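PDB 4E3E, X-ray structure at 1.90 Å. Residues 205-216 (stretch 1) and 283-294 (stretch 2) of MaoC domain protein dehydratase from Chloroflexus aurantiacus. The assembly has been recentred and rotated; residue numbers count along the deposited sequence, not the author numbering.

Stretch 1 205-216: IDHVDGVTIEEA
Stretch 2 283-294: SFAGDTIYAWSE

The antiparallel pairing of the two stretches is interrupted: two short ladders are offset by two residues, and in the loop between them a glycine CA lies over the face of a tyrosine ring. In the first ladder Ile205 pairs with Ser293 through Ile205 N to Ser293 O (2.7 Å) and Ser293 N to Ile205 O (2.9 Å), while Asp206 faces Trp292 (chi1 p) as a non-hydrogen-bonded pair, CA to CA 4.6 Å. His207 N then donates to Ala291 O (3.1 Å). The CA-to-CB bond of His207 (chi1 m, chi2 -56°) points toward the other stretch, and its NE2 shares a 2.7 Å hydrogen bond with Ser293 OG, which lies near the ring plane.

Val208 adopts positive phi (73/-61), and its N bonds back to Asp206 OD1 (2.9 Å). Where direct pairing lapses, a water bridges the two stretches, donating to Asp209 O (2.6 Å) and accepting from Ala291 N (2.8 Å). Gly210 CA sits over the Tyr290 ring (chi1 m, chi2 87°), 3.8 Å from its centroid, in a CH-pi contact; a CB here would lie 2.6 Å from Tyr290 CE2, a clash.

The second ladder resumes with extended Val211 (-131/134) and Ile289 (-95/130), made a hydrogen-bonded pair by Val211 N to Ile289 O (3.0 Å) and Ile289 N to Val211 O (2.7 Å). Thr212 and Thr288, both chi1 m, bring their hydroxyls together, OG1 to OG1 2.8 Å, on the same sheet face as Asp206 and Trp292. Ile213 N donates to Asp287 O (3.0 Å), and Ile213 O accepts from Gly286 N (2.7 Å), part of a type II turn from Phe284 to Asp287; at 96/-18 a Gly286 CB would jam against the preceding carbonyl O. Ile213 (m, t) packs its apolar CD1 against Ile289 CG1 (m, m) at 3.7 Å. Beyond it, Glu215 begins a helix, and a second water links its OE2 (2.8 Å) to Ala285 N (2.9 Å).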

# COMPACT_ATOMS: atom_id res chain seq x y z
N ILE A 205 -23.56 21.43 -2.66
CA ILE A 205 -22.12 21.69 -2.57
C ILE A 205 -21.34 20.92 -3.64
O ILE A 205 -21.34 19.69 -3.65
CB ILE A 205 -21.59 21.27 -1.19
CG1 ILE A 205 -22.42 21.95 -0.08
CG2 ILE A 205 -20.11 21.60 -1.06
CD1 ILE A 205 -22.18 21.37 1.29
N ASP A 206 -20.68 21.66 -4.52
CA ASP A 206 -19.83 21.07 -5.56
C ASP A 206 -18.45 20.83 -4.95
O ASP A 206 -17.78 21.79 -4.57
CB ASP A 206 -19.75 22.04 -6.74
CG ASP A 206 -18.96 21.50 -7.92
OD1 ASP A 206 -18.28 20.46 -7.80
OD2 ASP A 206 -19.01 22.13 -8.99
N HIS A 207 -18.03 19.56 -4.85
CA HIS A 207 -16.73 19.25 -4.23
C HIS A 207 -15.53 19.49 -5.11
O HIS A 207 -14.39 19.38 -4.66
CB HIS A 207 -16.73 17.84 -3.63
CG HIS A 207 -17.80 17.64 -2.60
ND1 HIS A 207 -17.91 18.43 -1.51
CD2 HIS A 207 -18.86 16.74 -2.54
CE1 HIS A 207 -18.98 18.05 -0.78
NE2 HIS A 207 -19.55 17.01 -1.41
N VAL A 208 -15.81 19.84 -6.38
CA VAL A 208 -14.81 20.34 -7.33
C VAL A 208 -13.83 19.27 -7.86
O VAL A 208 -13.78 19.01 -9.07
CB VAL A 208 -14.04 21.59 -6.80
CG1 VAL A 208 -13.02 22.07 -7.81
CG2 VAL A 208 -15.01 22.73 -6.45
N ASP A 209 -13.06 18.65 -6.97
CA ASP A 209 -11.98 17.75 -7.40
C ASP A 209 -12.48 16.49 -8.12
O ASP A 209 -13.53 15.93 -7.78
CB ASP A 209 -11.10 17.34 -6.21
CG ASP A 209 -10.47 18.53 -5.50
OD1 ASP A 209 -11.18 19.25 -4.75
OD2 ASP A 209 -9.25 18.73 -5.66
N GLY A 210 -11.71 16.04 -9.10
CA GLY A 210 -11.94 14.75 -9.75
C GLY A 210 -10.73 13.85 -9.60
O GLY A 210 -9.59 14.32 -9.69
N VAL A 211 -10.96 12.55 -9.38
CA VAL A 211 -9.86 11.58 -9.23
C VAL A 211 -10.06 10.36 -10.11
O VAL A 211 -11.17 9.78 -10.17
CB VAL A 211 -9.61 11.16 -7.76
CG1 VAL A 211 -9.19 12.36 -6.93
CG2 VAL A 211 -10.83 10.46 -7.14
N THR A 212 -9.00 9.97 -10.81
CA THR A 212 -9.07 8.85 -11.75
C THR A 212 -8.73 7.53 -11.06
O THR A 212 -7.75 7.44 -10.32
CB THR A 212 -8.15 9.11 -12.95
OG1 THR A 212 -8.49 10.38 -13.51
CG2 THR A 212 -8.29 8.03 -14.03
N ILE A 213 -9.57 6.52 -11.31
CA ILE A 213 -9.40 5.17 -10.75
C ILE A 213 -8.40 4.36 -11.56
O ILE A 213 -8.51 4.26 -12.78
CB ILE A 213 -10.75 4.43 -10.68
CG1 ILE A 213 -11.74 5.22 -9.81
CG2 ILE A 213 -10.60 2.99 -10.19
CD1 ILE A 213 -13.13 4.63 -9.76
N GLU A 214 -7.41 3.77 -10.87
CA GLU A 214 -6.47 2.84 -11.50
C GLU A 214 -6.86 1.39 -11.14
O GLU A 214 -7.46 1.17 -10.09
CB GLU A 214 -5.02 3.15 -11.06
CG GLU A 214 -4.48 4.49 -11.56
CD GLU A 214 -4.50 4.59 -13.10
OE1 GLU A 214 -4.04 3.64 -13.77
OE2 GLU A 214 -4.96 5.62 -13.64
N GLU A 215 -6.54 0.43 -12.00
CA GLU A 215 -6.84 -0.99 -11.68
C GLU A 215 -6.20 -1.44 -10.37
O GLU A 215 -6.88 -2.07 -9.53
CB GLU A 215 -6.41 -1.93 -12.81
CG GLU A 215 -7.14 -1.73 -14.13
CD GLU A 215 -8.56 -2.29 -14.14
OE1 GLU A 215 -9.08 -2.77 -13.09
OE2 GLU A 215 -9.17 -2.25 -15.21
N ALA A 216 -4.91 -1.13 -10.19
CA ALA A 216 -4.16 -1.58 -9.03
C ALA A 216 -4.78 -0.98 -7.79
O ALA A 216 -4.75 -1.58 -6.71
CB ALA A 216 -2.70 -1.17 -9.12
N SER A 283 -18.67 1.49 -12.41
CA SER A 283 -17.50 2.35 -12.49
C SER A 283 -16.33 1.46 -12.88
O SER A 283 -16.31 0.27 -12.53
CB SER A 283 -17.20 2.93 -11.10
OG SER A 283 -18.13 3.93 -10.75
N PHE A 284 -15.36 2.03 -13.59
CA PHE A 284 -14.26 1.26 -14.18
C PHE A 284 -12.96 2.03 -14.02
O PHE A 284 -12.99 3.25 -13.87
CB PHE A 284 -14.53 1.08 -15.67
CG PHE A 284 -15.86 0.43 -15.96
CD1 PHE A 284 -16.03 -0.94 -15.82
CD2 PHE A 284 -16.95 1.21 -16.37
CE1 PHE A 284 -17.26 -1.53 -16.08
CE2 PHE A 284 -18.18 0.62 -16.63
CZ PHE A 284 -18.33 -0.76 -16.49
N ALA A 285 -11.83 1.31 -14.02
CA ALA A 285 -10.51 1.96 -14.04
C ALA A 285 -10.48 2.87 -15.25
O ALA A 285 -11.02 2.50 -16.29
CB ALA A 285 -9.40 0.93 -14.13
N GLY A 286 -9.90 4.06 -15.10
CA GLY A 286 -9.93 5.05 -16.18
C GLY A 286 -11.05 6.08 -16.07
O GLY A 286 -11.03 7.12 -16.75
N ASP A 287 -12.06 5.78 -15.27
CA ASP A 287 -13.09 6.75 -14.97
C ASP A 287 -12.58 7.77 -13.98
O ASP A 287 -11.90 7.42 -13.00
CB ASP A 287 -14.34 6.07 -14.41
CG ASP A 287 -15.10 5.25 -15.46
OD1 ASP A 287 -14.90 5.46 -16.68
OD2 ASP A 287 -15.92 4.40 -15.07
N THR A 288 -12.93 9.03 -14.19
CA THR A 288 -12.62 10.07 -13.18
C THR A 288 -13.85 10.40 -12.33
O THR A 288 -14.88 10.81 -12.86
CB THR A 288 -12.06 11.33 -13.85
OG1 THR A 288 -10.93 10.95 -14.65
CG2 THR A 288 -11.62 12.38 -12.83
N ILE A 289 -13.73 10.23 -11.01
CA ILE A 289 -14.87 10.38 -10.12
C ILE A 289 -14.91 11.81 -9.55
O ILE A 289 -13.89 12.31 -9.04
CB ILE A 289 -14.80 9.38 -8.93
CG1 ILE A 289 -14.78 7.91 -9.43
CG2 ILE A 289 -15.97 9.61 -7.98
CD1 ILE A 289 -15.85 7.57 -10.49
N TYR A 290 -16.09 12.43 -9.64
CA TYR A 290 -16.38 13.71 -9.01
C TYR A 290 -17.54 13.52 -8.06
O TYR A 290 -18.25 12.52 -8.14
CB TYR A 290 -16.83 14.71 -10.06
CG TYR A 290 -15.80 15.11 -11.07
CD1 TYR A 290 -15.61 14.35 -12.24
CD2 TYR A 290 -15.05 16.27 -10.89
CE1 TYR A 290 -14.67 14.74 -13.19
CE2 TYR A 290 -14.11 16.66 -11.83
CZ TYR A 290 -13.93 15.90 -12.97
OH TYR A 290 -13.00 16.31 -13.89
N ALA A 291 -17.75 14.48 -7.16
CA ALA A 291 -18.83 14.36 -6.20
C ALA A 291 -19.48 15.71 -5.92
O ALA A 291 -18.84 16.77 -6.02
CB ALA A 291 -18.33 13.73 -4.90
N TRP A 292 -20.78 15.67 -5.61
CA TRP A 292 -21.47 16.80 -5.02
C TRP A 292 -22.42 16.34 -3.95
O TRP A 292 -22.87 15.19 -3.95
CB TRP A 292 -22.17 17.65 -6.09
CG TRP A 292 -23.32 16.96 -6.79
CD1 TRP A 292 -23.28 16.18 -7.95
CD2 TRP A 292 -24.72 16.96 -6.38
NE1 TRP A 292 -24.54 15.73 -8.28
CE2 TRP A 292 -25.45 16.16 -7.37
CE3 TRP A 292 -25.43 17.53 -5.33
CZ2 TRP A 292 -26.81 15.95 -7.30
CZ3 TRP A 292 -26.82 17.32 -5.26
CH2 TRP A 292 -27.49 16.55 -6.22
N SER A 293 -22.73 17.22 -3.01
CA SER A 293 -23.61 16.86 -1.89
C SER A 293 -24.76 17.82 -1.71
O SER A 293 -24.66 19.00 -2.05
CB SER A 293 -22.82 16.73 -0.58
OG SER A 293 -21.84 15.71 -0.71
N GLU A 294 -25.86 17.30 -1.16
CA GLU A 294 -26.98 18.14 -0.75
C GLU A 294 -27.20 17.93 0.74
O GLU A 294 -27.10 16.80 1.22
CB GLU A 294 -28.23 17.75 -1.52
CG GLU A 294 -29.48 18.50 -1.08
CD GLU A 294 -30.69 18.15 -1.92
OE1 GLU A 294 -30.55 17.36 -2.87
OE2 GLU A 294 -31.78 18.67 -1.62
O HOH W 1 -15.92 16.58 -6.86
O HOH W 2 -11.78 -1.47 -14.70